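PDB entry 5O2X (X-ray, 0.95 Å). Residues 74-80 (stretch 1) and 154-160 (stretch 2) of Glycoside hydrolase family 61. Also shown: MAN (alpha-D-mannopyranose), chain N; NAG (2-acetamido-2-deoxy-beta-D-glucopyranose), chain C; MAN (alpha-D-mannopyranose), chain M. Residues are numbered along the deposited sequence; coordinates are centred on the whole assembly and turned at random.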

# COMPACT_ATOMS: atom_id res chain seq x y z
N THR A 74 7.00 -13.06 -1.24
CA THR A 74 5.71 -12.50 -0.94
C THR A 74 5.78 -11.73 0.38
O THR A 74 6.53 -12.04 1.29
N ILE A 75 5.00 -10.66 0.41
CA ILE A 75 4.93 -9.76 1.57
C ILE A 75 3.48 -9.71 2.03
O ILE A 75 2.58 -9.41 1.24
N LEU A 76 3.29 -10.02 3.30
CA LEU A 76 2.00 -9.95 3.97
C LEU A 76 1.93 -8.66 4.76
O LEU A 76 2.84 -8.34 5.55
N PHE A 77 0.85 -7.91 4.56
CA PHE A 77 0.57 -6.68 5.30
C PHE A 77 -0.48 -6.98 6.36
O PHE A 77 -1.53 -7.54 6.04
N GLN A 78 -0.22 -6.59 7.61
CA GLN A 78 -1.15 -6.80 8.73
C GLN A 78 -1.75 -5.48 9.17
O GLN A 78 -1.05 -4.64 9.75
N TRP A 79 -3.05 -5.30 8.91
CA TRP A 79 -3.79 -4.10 9.34
C TRP A 79 -4.41 -4.33 10.72
O TRP A 79 -4.88 -5.44 11.02
N VAL A 80 -4.48 -3.25 11.47
CA VAL A 80 -5.19 -3.21 12.74
C VAL A 80 -5.96 -1.90 12.84
O VAL A 80 -5.57 -0.90 12.24
N VAL A 154 10.51 1.99 -2.76
CA VAL A 154 9.40 2.22 -1.83
C VAL A 154 8.23 1.36 -2.33
O VAL A 154 7.81 1.46 -3.49
N LEU A 155 7.71 0.55 -1.41
CA LEU A 155 6.50 -0.25 -1.59
C LEU A 155 5.35 0.56 -0.97
O LEU A 155 5.38 0.83 0.23
N ARG A 156 4.39 0.95 -1.80
CA ARG A 156 3.25 1.75 -1.39
C ARG A 156 2.03 0.88 -1.50
O ARG A 156 1.53 0.59 -2.59
N HIS A 157 1.54 0.44 -0.32
CA HIS A 157 0.33 -0.39 -0.20
C HIS A 157 -0.84 0.51 0.17
O HIS A 157 -0.66 1.46 0.94
N GLU A 158 -2.03 0.26 -0.35
CA GLU A 158 -3.11 1.19 -0.09
C GLU A 158 -4.45 0.48 -0.15
O GLU A 158 -4.76 -0.26 -1.08
N ILE A 159 -5.30 0.78 0.85
CA ILE A 159 -6.72 0.47 0.81
C ILE A 159 -7.43 1.78 0.49
O ILE A 159 -7.07 2.84 1.01
N ILE A 160 -8.45 1.72 -0.37
CA ILE A 160 -9.33 2.87 -0.60
C ILE A 160 -10.70 2.45 -0.05
O ILE A 160 -11.17 1.31 -0.27

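Both stretches are strands of one chain, and their axes cross at -45° with a closest approach of 10.1 Å. That spacing leaves room for side chains between them. Ile75, Phe77 and Trp79 point toward the second strand, all with chi1 in m. Leu155, His157 and Ile159 point back toward the first, with chi1 t, t and m. The alternation is that of extended strands, so every second residue faces the contact. Together the strands bury 351 Å².

Aromatic contacts form the centre. The Phe77 and His157 rings stack face to face, with centroids 3.9 Å apart and planes at 15°. The stack is tight: Phe77 CE2 lies 3.5 Å from His157 ND1. Each CB also sits over the face of the other ring.

Apolar contacts flank the stack. Leu155 CD2 is 3.7 Å from Ile75 CD1 and 3.7 Å from Phe77 CZ, meeting the Phe77 ring at its edge. Ile159, with chi2 t, places CD1 over one face of the Trp79 indole, 3.4 Å from Trp79 CE2.

One hydrogen bond joins the strands. Trp79 NE1 donates to His157 NE2 at 2.9 Å, with a nearly straight angle of 163°. The imidazole accepts it at its edge, which leaves its face free for Phe77. His157 ND1 is hydrogen-bonded elsewhere in the structure.

Arg156 and Glu158 point away from the first strand. They form a salt bridge, with Arg156 NH1 2.8 Å from Glu158 OE1.

The sugars contact the first strand. Thr74 OG1 hydrogen-bonds to O6 (2.8 Å) and O4 (2.9 Å) of the chain N mannose. Gln78 OE1 accepts a hydrogen bond from O2 of the chain M mannose at 2.7 Å. Val80 CG1 approaches C6 of the NAG at 3.8 Å.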

# COMPACT_ATOMS: atom_id res chain seq x y z
CB THR A 74 4.54 -13.46 -0.91
OG1 THR A 74 4.59 -14.23 0.25
CG2 THR A 74 4.38 -14.20 -2.21
CB ILE A 75 5.43 -8.35 1.19
CG1 ILE A 75 6.88 -8.43 0.70
CG2 ILE A 75 5.28 -7.41 2.41
CD1 ILE A 75 7.50 -7.11 0.34
CB LEU A 76 1.83 -11.19 4.87
CG LEU A 76 0.55 -11.22 5.70
CD1 LEU A 76 0.11 -12.63 5.89
CD2 LEU A 76 0.74 -10.50 7.06
CB PHE A 77 0.01 -5.61 4.38
CG PHE A 77 0.90 -5.25 3.24
CD1 PHE A 77 1.98 -4.38 3.37
CD2 PHE A 77 0.65 -5.82 2.00
CE1 PHE A 77 2.77 -4.08 2.29
CE2 PHE A 77 1.40 -5.52 0.91
CZ PHE A 77 2.47 -4.65 1.04
CB GLN A 78 -0.42 -7.44 9.89
CG GLN A 78 -1.29 -7.67 11.13
CD GLN A 78 -2.27 -8.80 10.89
OE1 GLN A 78 -1.85 -9.96 10.77
NE2 GLN A 78 -3.56 -8.47 10.78
CB TRP A 79 -4.87 -3.79 8.32
CG TRP A 79 -4.37 -3.22 7.04
CD1 TRP A 79 -3.89 -3.89 5.94
CD2 TRP A 79 -4.27 -1.82 6.71
NE1 TRP A 79 -3.53 -2.98 4.98
CE2 TRP A 79 -3.76 -1.71 5.42
CE3 TRP A 79 -4.61 -0.64 7.39
CZ2 TRP A 79 -3.56 -0.48 4.80
CZ3 TRP A 79 -4.42 0.57 6.79
CH2 TRP A 79 -3.90 0.66 5.49
CB VAL A 80 -4.19 -3.33 13.93
CG1 VAL A 80 -3.53 -4.68 13.93
CG2 VAL A 80 -3.17 -2.22 13.96
CB VAL A 154 9.01 3.68 -1.76
CG1 VAL A 154 7.73 3.87 -0.94
CG2 VAL A 154 10.13 4.49 -1.11
CB LEU A 155 6.70 -1.60 -0.92
CG LEU A 155 5.52 -2.51 -0.70
CD1 LEU A 155 4.92 -2.88 -2.00
CD2 LEU A 155 5.96 -3.73 0.10
CB ARG A 156 3.14 2.99 -2.28
CG ARG A 156 1.99 3.93 -1.94
CD ARG A 156 1.88 5.05 -2.97
NE ARG A 156 0.81 6.00 -2.69
CZ ARG A 156 -0.48 5.78 -2.88
NH1 ARG A 156 -0.87 4.65 -3.46
NH2 ARG A 156 -1.39 6.66 -2.50
CB HIS A 157 0.60 -1.41 0.91
CG HIS A 157 -0.59 -2.22 1.30
ND1 HIS A 157 -1.15 -3.21 0.54
CD2 HIS A 157 -1.39 -2.15 2.39
CE1 HIS A 157 -2.19 -3.73 1.17
NE2 HIS A 157 -2.36 -3.11 2.31
CB GLU A 158 -3.07 2.28 -1.17
CG GLU A 158 -4.11 3.38 -1.06
CD GLU A 158 -3.92 4.41 -2.15
OE1 GLU A 158 -3.59 3.99 -3.30
OE2 GLU A 158 -4.04 5.63 -1.88
CB ILE A 159 -7.25 -0.06 2.17
CG1 ILE A 159 -6.48 -1.29 2.66
CG2 ILE A 159 -8.73 -0.39 2.04
CD1 ILE A 159 -6.89 -1.72 4.04
CB ILE A 160 -9.38 3.25 -2.07
CG1 ILE A 160 -7.97 3.52 -2.62
CG2 ILE A 160 -10.26 4.51 -2.23
CD1 ILE A 160 -7.90 3.81 -4.07
C1 MAN N . 3.23 -17.06 4.96
C2 MAN N . 4.49 -16.23 5.08
C3 MAN N . 4.21 -14.78 4.61
C4 MAN N . 3.64 -14.81 3.21
C5 MAN N . 2.38 -15.67 3.22
C6 MAN N . 1.77 -15.84 1.86
O2 MAN N . 5.54 -16.77 4.29
O3 MAN N . 5.41 -14.02 4.69
O4 MAN N . 3.34 -13.49 2.80
O5 MAN N . 2.66 -16.98 3.67
O6 MAN N . 2.76 -16.29 0.91
C1 NAG C . -5.14 -11.59 13.77
C2 NAG C . -4.38 -12.50 14.70
C3 NAG C . -4.22 -11.78 16.03
C4 NAG C . -3.55 -10.44 15.87
C5 NAG C . -4.22 -9.63 14.78
C6 NAG C . -3.41 -8.43 14.38
C7 NAG C . -4.44 -14.92 14.95
C8 NAG C . -5.30 -16.13 15.14
N2 NAG C . -5.07 -13.75 14.87
O3 NAG C . -3.48 -12.57 16.98
O4 NAG C . -3.58 -9.69 17.10
O5 NAG C . -4.36 -10.43 13.56
O6 NAG C . -2.09 -8.79 14.00
O7 NAG C . -3.20 -15.00 14.85
C1 MAN M . -3.22 -13.80 9.32
C2 MAN M . -2.14 -13.27 10.21
C3 MAN M . -1.35 -14.39 10.86
C4 MAN M . -2.25 -15.39 11.53
C5 MAN M . -3.37 -15.82 10.58
C6 MAN M . -4.41 -16.68 11.26
O2 MAN M . -2.77 -12.47 11.22
O3 MAN M . -0.42 -13.87 11.81
O4 MAN M . -1.47 -16.54 11.90
O5 MAN M . -4.05 -14.71 10.01
O6 MAN M . -5.33 -17.20 10.30